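D-3-phosphoglycerate dehydrogenase (Sulfolobus tokodaii, PDB 2EKL) probably catalyses the NAD-dependent oxidation of D-3-phosphoglycerate, a step in serine biosynthesis. Local coordinates at residues K70-A75 with D80-E85; L9-I14 with E38-I43; E16-T21 with Q301-A306; K143-V148 with T155-I160. All blocks are in the same frame, centred on the assembly; numbering follows the deposited sequence.

Interaction 1 of 4, residues K70-A75 with D80-E85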
loop_
_atom_site.group_PDB
_atom_site.type_symbol
_atom_site.label_atom_id
_atom_site.label_comp_id
_atom_site.label_asym_id
_atom_site.label_seq_id
_atom_site.Cartn_x
_atom_site.Cartn_y
_atom_site.Cartn_z
ATOM N N LYS A 70 23.193 -24.030 28.013
ATOM C CA LYS A 70 24.335 -23.643 27.189
ATOM C C LYS A 70 23.873 -22.819 25.988
ATOM O O LYS A 70 24.632 -22.018 25.442
ATOM C CB LYS A 70 25.074 -24.890 26.698
ATOM C CG LYS A 70 25.612 -25.766 27.815
ATOM C CD LYS A 70 26.131 -27.089 27.279
ATOM C CE LYS A 70 26.623 -27.985 28.407
ATOM N NZ LYS A 70 25.544 -28.297 29.390
ATOM N N ILE A 71 22.625 -23.025 25.577
ATOM C CA ILE A 71 22.064 -22.297 24.441
ATOM C C ILE A 71 20.606 -21.947 24.691
ATOM O O ILE A 71 19.827 -22.777 25.168
ATOM C CB ILE A 71 22.115 -23.125 23.128
ATOM C CG1 ILE A 71 23.551 -23.528 22.800
ATOM C CG2 ILE A 71 21.539 -22.303 21.973
ATOM C CD1 ILE A 71 23.662 -24.429 21.582
ATOM N N ILE A 72 20.251 -20.707 24.374
ATOM C CA ILE A 72 18.882 -20.230 24.503
ATOM C C ILE A 72 18.484 -19.836 23.086
ATOM O O ILE A 72 19.150 -19.012 22.459
ATOM C CB ILE A 72 18.785 -18.981 25.407
ATOM C CG1 ILE A 72 19.065 -19.358 26.862
ATOM C CG2 ILE A 72 17.404 -18.357 25.280
ATOM C CD1 ILE A 72 19.099 -18.163 27.807
ATOM N N ALA A 73 17.417 -20.438 22.577
ATOM C CA ALA A 73 16.961 -20.133 21.227
ATOM C C ALA A 73 15.605 -19.456 21.242
ATOM O O ALA A 73 14.650 -19.964 21.827
ATOM C CB ALA A 73 16.894 -21.411 20.391
ATOM N N ARG A 74 15.531 -18.297 20.595
ATOM C CA ARG A 74 14.292 -17.539 20.500
ATOM C C ARG A 74 13.825 -17.619 19.052
ATOM O O ARG A 74 14.463 -17.065 18.161
ATOM C CB ARG A 74 14.531 -16.077 20.888
ATOM C CG ARG A 74 13.389 -15.131 20.534
ATOM C CD ARG A 74 12.146 -15.423 21.343
ATOM N NE ARG A 74 10.994 -14.651 20.881
ATOM C CZ ARG A 74 10.878 -13.330 20.971
ATOM N NH1 ARG A 74 11.849 -12.608 21.513
ATOM N NH2 ARG A 74 9.784 -12.731 20.524
ATOM N N ALA A 75 12.726 -18.326 18.816
ATOM C CA ALA A 75 12.200 -18.456 17.464
ATOM C C ALA A 75 11.410 -17.192 17.148
ATOM O O ALA A 75 10.180 -17.208 17.099
ATOM C CB ALA A 75 11.304 -19.689 17.360
ATOM N N ASP A 80 13.112 -9.576 23.387
ATOM C CA ASP A 80 12.514 -8.856 24.508
ATOM C C ASP A 80 12.049 -9.733 25.670
ATOM O O ASP A 80 11.810 -9.229 26.767
ATOM C CB ASP A 80 11.339 -8.004 24.020
ATOM C CG ASP A 80 11.757 -6.965 22.996
ATOM O OD1 ASP A 80 12.757 -6.255 23.239
ATOM O OD2 ASP A 80 11.082 -6.852 21.952
ATOM N N ASN A 81 11.919 -11.035 25.440
ATOM C CA ASN A 81 11.469 -11.932 26.500
ATOM C C ASN A 81 12.625 -12.715 27.111
ATOM O O ASN A 81 12.414 -13.634 27.901
ATOM C CB ASN A 81 10.405 -12.895 25.960
ATOM C CG ASN A 81 10.962 -13.885 24.955
ATOM O OD1 ASN A 81 11.763 -13.529 24.092
ATOM N ND2 ASN A 81 10.524 -15.137 25.055
ATOM N N ILE A 82 13.846 -12.339 26.745
ATOM C CA ILE A 82 15.052 -13.003 27.257
ATOM C C ILE A 82 15.931 -12.035 28.016
ATOM O O ILE A 82 16.130 -10.901 27.598
ATOM C CB ILE A 82 15.887 -13.554 26.111
ATOM C CG1 ILE A 82 15.079 -14.555 25.296
ATOM C CG2 ILE A 82 17.105 -14.291 26.701
ATOM C CD1 ILE A 82 14.751 -15.814 26.102
ATOM N N ASP A 83 16.470 -12.488 29.142
ATOM C CA ASP A 83 17.367 -11.655 29.931
ATOM C C ASP A 83 18.756 -11.860 29.340
ATOM O O ASP A 83 19.554 -12.651 29.847
ATOM C CB ASP A 83 17.356 -12.081 31.399
ATOM C CG ASP A 83 18.065 -11.083 32.295
ATOM O OD1 ASP A 83 19.221 -10.726 31.984
ATOM O OD2 ASP A 83 17.469 -10.655 33.309
ATOM N N THR A 84 19.031 -11.146 28.255
ATOM C CA THR A 84 20.304 -11.253 27.556
ATOM C C THR A 84 21.519 -10.924 28.418
ATOM O O THR A 84 22.597 -11.481 28.219
ATOM C CB THR A 84 20.309 -10.354 26.307
ATOM O OG1 THR A 84 20.009 -9.005 26.685
ATOM C CG2 THR A 84 19.265 -10.836 25.307
ATOM N N GLU A 85 21.351 -10.017 29.373
ATOM C CA GLU A 85 22.458 -9.652 30.247
ATOM C C GLU A 85 22.845 -10.831 31.134
ATOM O O GLU A 85 24.018 -11.202 31.212
ATOM C CB GLU A 85 22.094 -8.431 31.101
ATOM C CG GLU A 85 20.615 -8.287 31.438
ATOM C CD GLU A 85 19.755 -8.057 30.206
ATOM O OE1 GLU A 85 20.131 -7.208 29.370
ATOM O OE2 GLU A 85 18.703 -8.717 30.075
#
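I72 and I82 open the contact, their side chains sliding past each other in opposite directions until CG2 of I72 lies 3.8 Å from CD1 of I82. The I72 methyl involved is the branch anti to the backbone N (chi1 -70°), while I82 answers with the far end of its longer branch. Both isoleucines also pack on strand 49-52, I72 on I50 and I82 on V52. At A73 the strand presents its other face, and the methyl leaves the 80-85 side for V51. Strand 71-74 and helix 84-89 belong to a beta-alpha-beta unit that ends in strand 93-95, and the contact closes the loop between strand and helix. R74 points back toward that loop, and a bend at chi2 (67°) carries its guanidinium to N81. OD1 of N81 sits over one face of the group, 2.7 Å from NH1 of R74 but badly angled for a hydrogen bond; guanidinium and amide planes stand 75° apart. The amide has a firmer hold at its other end, where ND2 bonds to T56 O. With a leucine in place of R74 the guanidinium would be gone, and N81 OD1 would probably lose the positive charge against which it rests. OD1 of D80 is in a salt bridge with R233; OD2 of D80 lies 5.8 Å from R74 NH1, without contact.

Interaction 2 of 4, residues L9-I14 with E38-I43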
loop_
_atom_site.group_PDB
_atom_site.type_symbol
_atom_site.label_atom_id
_atom_site.label_comp_id
_atom_site.label_asym_id
_atom_site.label_seq_id
_atom_site.Cartn_x
_atom_site.Cartn_y
_atom_site.Cartn_z
ATOM N N LEU A 9 14.644 -28.357 25.599
ATOM C CA LEU A 9 13.268 -28.134 26.025
ATOM C C LEU A 9 12.643 -27.044 25.164
ATOM O O LEU A 9 13.176 -25.942 25.060
ATOM C CB LEU A 9 13.219 -27.706 27.497
ATOM C CG LEU A 9 11.831 -27.346 28.046
ATOM C CD1 LEU A 9 10.955 -28.591 28.114
ATOM C CD2 LEU A 9 11.974 -26.728 29.426
ATOM N N ILE A 10 11.524 -27.367 24.525
ATOM C CA ILE A 10 10.814 -26.403 23.695
ATOM C C ILE A 10 9.557 -26.088 24.496
ATOM O O ILE A 10 8.729 -26.962 24.746
ATOM C CB ILE A 10 10.468 -27.002 22.324
ATOM C CG1 ILE A 10 11.764 -27.430 21.621
ATOM C CG2 ILE A 10 9.731 -25.972 21.476
ATOM C CD1 ILE A 10 11.566 -28.031 20.247
ATOM N N THR A 11 9.430 -24.828 24.896
ATOM C CA THR A 11 8.333 -24.402 25.751
ATOM C C THR A 11 7.112 -23.788 25.087
ATOM O O THR A 11 6.087 -23.593 25.744
ATOM C CB THR A 11 8.856 -23.402 26.787
ATOM O OG1 THR A 11 9.266 -22.202 26.119
ATOM C CG2 THR A 11 10.060 -23.989 27.525
ATOM N N ASP A 12 7.218 -23.475 23.802
ATOM C CA ASP A 12 6.106 -22.867 23.081
ATOM C C ASP A 12 5.849 -23.557 21.752
ATOM O O ASP A 12 6.726 -24.230 21.209
ATOM C CB ASP A 12 6.394 -21.387 22.816
ATOM C CG ASP A 12 6.536 -20.581 24.090
ATOM O OD1 ASP A 12 5.588 -20.578 24.900
ATOM O OD2 ASP A 12 7.594 -19.946 24.275
ATOM N N PRO A 13 4.631 -23.402 21.210
ATOM C CA PRO A 13 4.294 -24.022 19.925
ATOM C C PRO A 13 5.186 -23.406 18.849
ATOM O O PRO A 13 5.138 -22.201 18.625
ATOM C CB PRO A 13 2.828 -23.640 19.731
ATOM C CG PRO A 13 2.316 -23.504 21.139
ATOM C CD PRO A 13 3.445 -22.776 21.823
ATOM N N ILE A 14 6.003 -24.219 18.190
ATOM C CA ILE A 14 6.886 -23.690 17.154
ATOM C C ILE A 14 6.834 -24.493 15.862
ATOM O O ILE A 14 6.248 -25.575 15.811
ATOM C CB ILE A 14 8.353 -23.645 17.623
ATOM C CG1 ILE A 14 8.835 -25.056 17.956
ATOM C CG2 ILE A 14 8.489 -22.732 18.838
ATOM C CD1 ILE A 14 10.324 -25.141 18.190
ATOM N N GLU A 38 5.591 -22.339 36.612
ATOM C CA GLU A 38 6.066 -23.062 37.782
ATOM C C GLU A 38 6.766 -24.361 37.396
ATOM O O GLU A 38 7.857 -24.651 37.884
ATOM C CB GLU A 38 4.899 -23.341 38.735
ATOM C CG GLU A 38 5.264 -24.189 39.947
ATOM C CD GLU A 38 4.233 -24.093 41.059
ATOM O OE1 GLU A 38 3.054 -23.812 40.761
ATOM O OE2 GLU A 38 4.600 -24.309 42.233
ATOM N N GLU A 39 6.144 -25.134 36.510
ATOM C CA GLU A 39 6.731 -26.399 36.079
ATOM C C GLU A 39 8.053 -26.162 35.353
ATOM O O GLU A 39 8.976 -26.967 35.458
ATOM C CB GLU A 39 5.756 -27.154 35.169
ATOM C CG GLU A 39 6.185 -28.577 34.803
ATOM C CD GLU A 39 6.438 -29.467 36.015
ATOM O OE1 GLU A 39 5.835 -29.225 37.085
ATOM O OE2 GLU A 39 7.233 -30.426 35.893
ATOM N N LEU A 40 8.147 -25.052 34.624
ATOM C CA LEU A 40 9.371 -24.725 33.901
ATOM C C LEU A 40 10.538 -24.612 34.873
ATOM O O LEU A 40 11.603 -25.190 34.655
ATOM C CB LEU A 40 9.211 -23.408 33.139
ATOM C CG LEU A 40 10.461 -22.889 32.421
ATOM C CD1 LEU A 40 10.928 -23.898 31.375
ATOM C CD2 LEU A 40 10.153 -21.552 31.778
ATOM N N LEU A 41 10.333 -23.859 35.948
ATOM C CA LEU A 41 11.366 -23.675 36.956
ATOM C C LEU A 41 11.758 -25.000 37.600
ATOM O O LEU A 41 12.907 -25.190 37.993
ATOM C CB LEU A 41 10.880 -22.714 38.042
ATOM C CG LEU A 41 10.752 -21.240 37.655
ATOM C CD1 LEU A 41 10.058 -20.479 38.773
ATOM C CD2 LEU A 41 12.132 -20.659 37.383
ATOM N N ASN A 42 10.802 -25.916 37.703
ATOM C CA ASN A 42 11.070 -27.209 38.318
ATOM C C ASN A 42 11.945 -28.127 37.471
ATOM O O ASN A 42 12.668 -28.964 38.010
ATOM C CB ASN A 42 9.758 -27.937 38.637
ATOM C CG ASN A 42 8.926 -27.215 39.681
ATOM O OD1 ASN A 42 9.433 -26.815 40.729
ATOM N ND2 ASN A 42 7.637 -27.056 39.404
ATOM N N ILE A 43 11.897 -27.967 36.151
ATOM C CA ILE A 43 12.669 -28.844 35.275
ATOM C C ILE A 43 13.742 -28.210 34.395
ATOM O O ILE A 43 14.519 -28.929 33.767
ATOM C CB ILE A 43 11.735 -29.644 34.345
ATOM C CG1 ILE A 43 11.065 -28.702 33.339
ATOM C CG2 ILE A 43 10.679 -30.370 35.168
ATOM C CD1 ILE A 43 10.256 -29.420 32.273
#
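L9 and L40 meet methyl to methyl, CD2 of L9 coming within 3.6 Å of CD1 of L40 as the two side chains cross obliquely. The leucines share nearly the same conformation, with CG anti to the backbone N (chi1 176° in L9 and 175° in L40), yet they touch through different branches. L9 uses CD2, which lies anti to its own CA and forms the outstretched end of the chain, whereas L40 offers CD1, the branch folded back closer to its CA. That single L40 methyl serves two partners, because CG2 of T11 approaches it to 3.9 Å along a side chain set at about a right angle. The first torsion of T11 divides its work: CG2 lies beside the backbone N and faces the helix, while OG1 is turned between N and the carbonyl carbon and hydrogen-bonds to OG1 of T56. The buried hydroxyl thus has a polar mate, and an apolar methyl is left for L40. One helical turn further on, I43 extends CD1 toward the same L9 methyl, more loosely at 4.3 Å from L9 CD2, and also packs on M32 and I35 of the preceding loop. The opposite face of the strand is taken by I10, which packs on I19 of helix 16-24. Helix 37-43 lies in the connection from edge strand 28-31 to strand 49-52 and covers strand 7-10 between them, an arrangement typical of a flavodoxin-like parallel sheet with strand order 2-1-3-4-5.

Interaction 3 of 4, residues E16-T21 with Q301-A306; sequences EILIKT and QNLLNA
T21 of helix 16-24 packs against L304 of helix 289-309, in a helix-helix contact that brings the C-terminal helix of the chain back onto the first helix of the flavodoxin-like domain. The CB of T21 points toward the partner helix and divides into two branches with different tasks. OG1, beside the backbone N (chi1 -62°), turns back along its own helix and donates to I17 O at 2.7 Å. This bond is tilted 32° from the carbonyl plane, and T21 N reaches the same oxygen from the opposite face, which gives the carbonyl two donors. The tip, CG2, goes the other way and crosses to L304, 3.7 Å from CD1 and 4.2 Å from CD2, so it meets both prongs of the leucine fork. Were T21 a glycine, the hydroxyl and the methyl would both be absent, probably costing I17 O its second donor and opening a gap beside L304. One turn before T21, L18 meets L303, the neighbour of L304. L303 points at helix 16-24 and packs also on I49 and I71, and the end of L18, which touches V51 as well, reaches over to it; their CD2 methyls stand 4.3 Å apart.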
loop_
_atom_site.group_PDB
_atom_site.type_symbol
_atom_site.label_atom_id
_atom_site.label_comp_id
_atom_site.label_asym_id
_atom_site.label_seq_id
_atom_site.Cartn_x
_atom_site.Cartn_y
_atom_site.Cartn_z
ATOM N N GLU A 16 7.496 -26.981 13.107
ATOM C CA GLU A 16 7.984 -28.350 13.208
ATOM C C GLU A 16 9.359 -28.573 12.580
ATOM O O GLU A 16 10.034 -29.548 12.900
ATOM C CB GLU A 16 6.969 -29.309 12.580
ATOM C CG GLU A 16 7.136 -30.762 13.007
ATOM C CD GLU A 16 6.929 -30.957 14.499
ATOM O OE1 GLU A 16 5.869 -30.540 15.014
ATOM O OE2 GLU A 16 7.823 -31.530 15.159
ATOM N N ILE A 17 9.779 -27.673 11.696
ATOM C CA ILE A 17 11.079 -27.819 11.048
ATOM C C ILE A 17 12.216 -27.896 12.067
ATOM O O ILE A 17 13.110 -28.736 11.946
ATOM C CB ILE A 17 11.359 -26.651 10.071
ATOM C CG1 ILE A 17 12.719 -26.847 9.393
ATOM C CG2 ILE A 17 11.345 -25.328 10.818
ATOM C CD1 ILE A 17 12.834 -28.123 8.586
ATOM N N LEU A 18 12.169 -27.030 13.075
ATOM C CA LEU A 18 13.201 -26.993 14.106
ATOM C C LEU A 18 13.197 -28.265 14.948
ATOM O O LEU A 18 14.248 -28.844 15.212
ATOM C CB LEU A 18 13.004 -25.763 15.003
ATOM C CG LEU A 18 14.102 -25.407 16.014
ATOM C CD1 LEU A 18 13.980 -23.933 16.391
ATOM C CD2 LEU A 18 13.997 -26.281 17.251
ATOM N N ILE A 19 12.012 -28.698 15.366
ATOM C CA ILE A 19 11.894 -29.901 16.178
ATOM C C ILE A 19 12.358 -31.123 15.386
ATOM O O ILE A 19 13.103 -31.961 15.896
ATOM C CB ILE A 19 10.438 -30.125 16.629
ATOM C CG1 ILE A 19 9.952 -28.917 17.432
ATOM C CG2 ILE A 19 10.345 -31.386 17.475
ATOM C CD1 ILE A 19 8.501 -29.019 17.873
ATOM N N LYS A 20 11.909 -31.216 14.141
ATOM C CA LYS A 20 12.275 -32.331 13.269
ATOM C C LYS A 20 13.786 -32.391 13.072
ATOM O O LYS A 20 14.386 -33.464 13.125
ATOM C CB LYS A 20 11.578 -32.181 11.914
ATOM C CG LYS A 20 12.087 -33.118 10.824
ATOM C CD LYS A 20 11.229 -33.014 9.567
ATOM C CE LYS A 20 11.870 -33.736 8.388
ATOM N NZ LYS A 20 12.117 -35.176 8.679
ATOM N N THR A 21 14.396 -31.232 12.854
ATOM C CA THR A 21 15.835 -31.153 12.640
ATOM C C THR A 21 16.617 -31.656 13.851
ATOM O O THR A 21 17.588 -32.400 13.706
ATOM C CB THR A 21 16.253 -29.703 12.302
ATOM O OG1 THR A 21 15.615 -29.304 11.081
ATOM C CG2 THR A 21 17.762 -29.600 12.128
ATOM N N GLN A 301 18.936 -22.913 11.917
ATOM C CA GLN A 301 20.317 -22.917 11.455
ATOM C C GLN A 301 21.276 -22.285 12.459
ATOM O O GLN A 301 22.391 -22.781 12.657
ATOM C CB GLN A 301 20.440 -22.210 10.106
ATOM C CG GLN A 301 21.803 -22.423 9.461
ATOM C CD GLN A 301 22.201 -23.894 9.434
ATOM O OE1 GLN A 301 21.531 -24.720 8.813
ATOM N NE2 GLN A 301 23.294 -24.226 10.120
ATOM N N ASN A 302 20.859 -21.195 13.096
ATOM C CA ASN A 302 21.718 -20.547 14.080
ATOM C C ASN A 302 21.884 -21.435 15.308
ATOM O O ASN A 302 22.943 -21.444 15.941
ATOM C CB ASN A 302 21.157 -19.177 14.482
ATOM C CG ASN A 302 21.328 -18.140 13.385
ATOM O OD1 ASN A 302 22.213 -18.266 12.539
ATOM N ND2 ASN A 302 20.497 -17.102 13.405
ATOM N N LEU A 303 20.838 -22.186 15.640
ATOM C CA LEU A 303 20.898 -23.092 16.779
ATOM C C LEU A 303 21.887 -24.212 16.479
ATOM O O LEU A 303 22.696 -24.586 17.333
ATOM C CB LEU A 303 19.516 -23.686 17.068
ATOM C CG LEU A 303 19.458 -24.773 18.145
ATOM C CD1 LEU A 303 20.069 -24.250 19.435
ATOM C CD2 LEU A 303 18.007 -25.202 18.361
ATOM N N LEU A 304 21.825 -24.743 15.263
ATOM C CA LEU A 304 22.727 -25.821 14.863
ATOM C C LEU A 304 24.182 -25.362 14.868
ATOM O O LEU A 304 25.070 -26.100 15.299
ATOM C CB LEU A 304 22.364 -26.340 13.470
ATOM C CG LEU A 304 21.076 -27.158 13.333
ATOM C CD1 LEU A 304 20.911 -27.602 11.896
ATOM C CD2 LEU A 304 21.129 -28.366 14.252
ATOM N N ASN A 305 24.429 -24.145 14.389
ATOM C CA ASN A 305 25.790 -23.622 14.361
ATOM C C ASN A 305 26.338 -23.495 15.779
ATOM O O ASN A 305 27.497 -23.836 16.038
ATOM C CB ASN A 305 25.838 -22.259 13.669
ATOM C CG ASN A 305 27.260 -21.751 13.492
ATOM O OD1 ASN A 305 28.076 -22.377 12.811
ATOM N ND2 ASN A 305 27.566 -20.615 14.110
ATOM N N ALA A 306 25.505 -22.999 16.691
ATOM C CA ALA A 306 25.898 -22.842 18.089
ATOM C C ALA A 306 26.185 -24.209 18.708
ATOM O O ALA A 306 27.107 -24.359 19.513
ATOM C CB ALA A 306 24.798 -22.138 18.866
#

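Interaction 4 of 4, residues K143-V148 with T155-I160; sequences KTIGIV and TKVGII
Apolar strand-to-helix packing, I147 on V157 and G158 and I145 on V157, joins the strand and helix of the first beta-alpha-beta unit of the Rossmann-type NAD-binding domain. Strand 144-148 and helix 152-163 run nearly antiparallel, the short segments making an angle of 169° with their axes 9.0 Å apart at closest approach. Between them lies the turn carrying G149, G151 and G154, consistent with the family's GxGxxG dinucleotide-binding motif; I153, within this turn, binds NAD. I147 carries most of the contact. Its CG1 lies anti to the carbonyl carbon, and a bend at chi2 (-63°) turns CD1 toward the helix, 3.7 Å from CG1 of V157 and 4.3 Å from the backbone N of G158. V157 directs CG1, anti to its backbone N, toward the strand, where I145 also reaches it, less closely, through a fully extended chain that leaves CD1 4.4 Å from V157 CG1. G158 offers only backbone here, and its CA lies 6.9 Å from the CA of I147. The unit also borders the dimer interface: K143 forms a salt bridge with E290 of the second subunit, and I160 packs on A163 of that subunit. Between strand and helix the contact itself is made by the fit of methyl groups against one another and against bare backbone, without directed bonds between the two segments.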
loop_
_atom_site.group_PDB
_atom_site.type_symbol
_atom_site.label_atom_id
_atom_site.label_comp_id
_atom_site.label_asym_id
_atom_site.label_seq_id
_atom_site.Cartn_x
_atom_site.Cartn_y
_atom_site.Cartn_z
ATOM N N LYS A 143 6.663 14.505 -3.378
ATOM C CA LYS A 143 6.754 14.933 -1.994
ATOM C C LYS A 143 8.000 14.367 -1.332
ATOM O O LYS A 143 8.682 13.506 -1.891
ATOM C CB LYS A 143 5.485 14.537 -1.242
ATOM C CG LYS A 143 4.281 15.312 -1.760
ATOM C CD LYS A 143 3.012 14.995 -1.012
ATOM C CE LYS A 143 1.847 15.753 -1.621
ATOM N NZ LYS A 143 0.561 15.329 -1.022
ATOM N N THR A 144 8.300 14.865 -0.140
ATOM C CA THR A 144 9.481 14.443 0.593
ATOM C C THR A 144 9.165 13.492 1.736
ATOM O O THR A 144 8.271 13.755 2.540
ATOM C CB THR A 144 10.208 15.668 1.179
ATOM O OG1 THR A 144 10.611 16.535 0.112
ATOM C CG2 THR A 144 11.437 15.243 1.975
ATOM N N ILE A 145 9.896 12.385 1.805
ATOM C CA ILE A 145 9.702 11.428 2.890
ATOM C C ILE A 145 10.950 11.429 3.767
ATOM O O ILE A 145 12.079 11.466 3.266
ATOM C CB ILE A 145 9.439 9.990 2.371
ATOM C CG1 ILE A 145 9.220 9.049 3.561
ATOM C CG2 ILE A 145 10.596 9.518 1.490
ATOM C CD1 ILE A 145 8.831 7.625 3.168
ATOM N N GLY A 146 10.734 11.416 5.076
ATOM C CA GLY A 146 11.836 11.410 6.022
ATOM C C GLY A 146 11.908 10.077 6.739
ATOM O O GLY A 146 11.005 9.719 7.500
ATOM N N ILE A 147 12.986 9.342 6.490
ATOM C CA ILE A 147 13.197 8.035 7.102
ATOM C C ILE A 147 13.971 8.197 8.414
ATOM O O ILE A 147 15.154 8.538 8.403
ATOM C CB ILE A 147 14.005 7.104 6.160
ATOM C CG1 ILE A 147 13.326 7.010 4.788
ATOM C CG2 ILE A 147 14.153 5.716 6.790
ATOM C CD1 ILE A 147 11.933 6.396 4.808
ATOM N N VAL A 148 13.298 7.978 9.543
ATOM C CA VAL A 148 13.950 8.081 10.851
ATOM C C VAL A 148 14.330 6.662 11.272
ATOM O O VAL A 148 13.471 5.859 11.638
ATOM C CB VAL A 148 13.008 8.692 11.905
ATOM C CG1 VAL A 148 13.749 8.856 13.226
ATOM C CG2 VAL A 148 12.489 10.032 11.416
ATOM N N THR A 155 16.258 1.553 5.130
ATOM C CA THR A 155 16.942 1.695 3.852
ATOM C C THR A 155 16.068 1.260 2.683
ATOM O O THR A 155 15.981 1.959 1.676
ATOM C CB THR A 155 18.256 0.884 3.825
ATOM O OG1 THR A 155 19.147 1.392 4.827
ATOM C CG2 THR A 155 18.924 0.998 2.455
ATOM N N LYS A 156 15.413 0.111 2.815
ATOM C CA LYS A 156 14.566 -0.380 1.736
ATOM C C LYS A 156 13.318 0.468 1.507
ATOM O O LYS A 156 12.872 0.625 0.369
ATOM C CB LYS A 156 14.197 -1.846 1.982
ATOM C CG LYS A 156 15.389 -2.783 1.786
ATOM C CD LYS A 156 15.010 -4.244 1.934
ATOM C CE LYS A 156 16.185 -5.142 1.571
ATOM N NZ LYS A 156 15.856 -6.592 1.664
ATOM N N VAL A 157 12.752 1.014 2.576
ATOM C CA VAL A 157 11.577 1.867 2.437
ATOM C C VAL A 157 12.019 3.088 1.621
ATOM O O VAL A 157 11.281 3.594 0.777
ATOM C CB VAL A 157 11.038 2.308 3.829
ATOM C CG1 VAL A 157 10.015 3.426 3.672
ATOM C CG2 VAL A 157 10.389 1.111 4.535
ATOM N N GLY A 158 13.243 3.543 1.870
ATOM C CA GLY A 158 13.772 4.684 1.140
ATOM C C GLY A 158 13.946 4.383 -0.339
ATOM O O GLY A 158 13.629 5.209 -1.193
ATOM N N ILE A 159 14.454 3.195 -0.650
ATOM C CA ILE A 159 14.660 2.802 -2.040
ATOM C C ILE A 159 13.324 2.776 -2.778
ATOM O O ILE A 159 13.215 3.246 -3.914
ATOM C CB ILE A 159 15.335 1.412 -2.115
ATOM C CG1 ILE A 159 16.765 1.520 -1.573
ATOM C CG2 ILE A 159 15.326 0.888 -3.549
ATOM C CD1 ILE A 159 17.456 0.192 -1.383
ATOM N N ILE A 160 12.299 2.245 -2.122
ATOM C CA ILE A 160 10.978 2.164 -2.729
ATOM C C ILE A 160 10.352 3.548 -2.876
ATOM O O ILE A 160 9.817 3.881 -3.933
ATOM C CB ILE A 160 10.049 1.236 -1.901
ATOM C CG1 ILE A 160 10.584 -0.201 -1.962
ATOM C CG2 ILE A 160 8.629 1.282 -2.448
ATOM C CD1 ILE A 160 9.978 -1.145 -0.925
#

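Interactions 1, 2 and 3 gather round one parallel sheet, while interaction 4 lies in the NAD-binding domain, its centre 32 to 42 Å from theirs. Interactions 1, 2 and 4 are buried; interaction 3, between two helices, is partly so. Interactions 1 and 3 touch where CG2 of I71 meets CD1 of L303 at 3.5 Å, and interactions 2 and 3 where CD1 of I10 meets CG1 of I19 at 3.4 Å, so helices 16-24 and 289-309 share a sheet face. Interactions 2 and 4 are both strand-helix contacts made by aliphatic groups. Interaction 1 alone adds a charged group across its segments, at the loop end of its strand on the cofactor side.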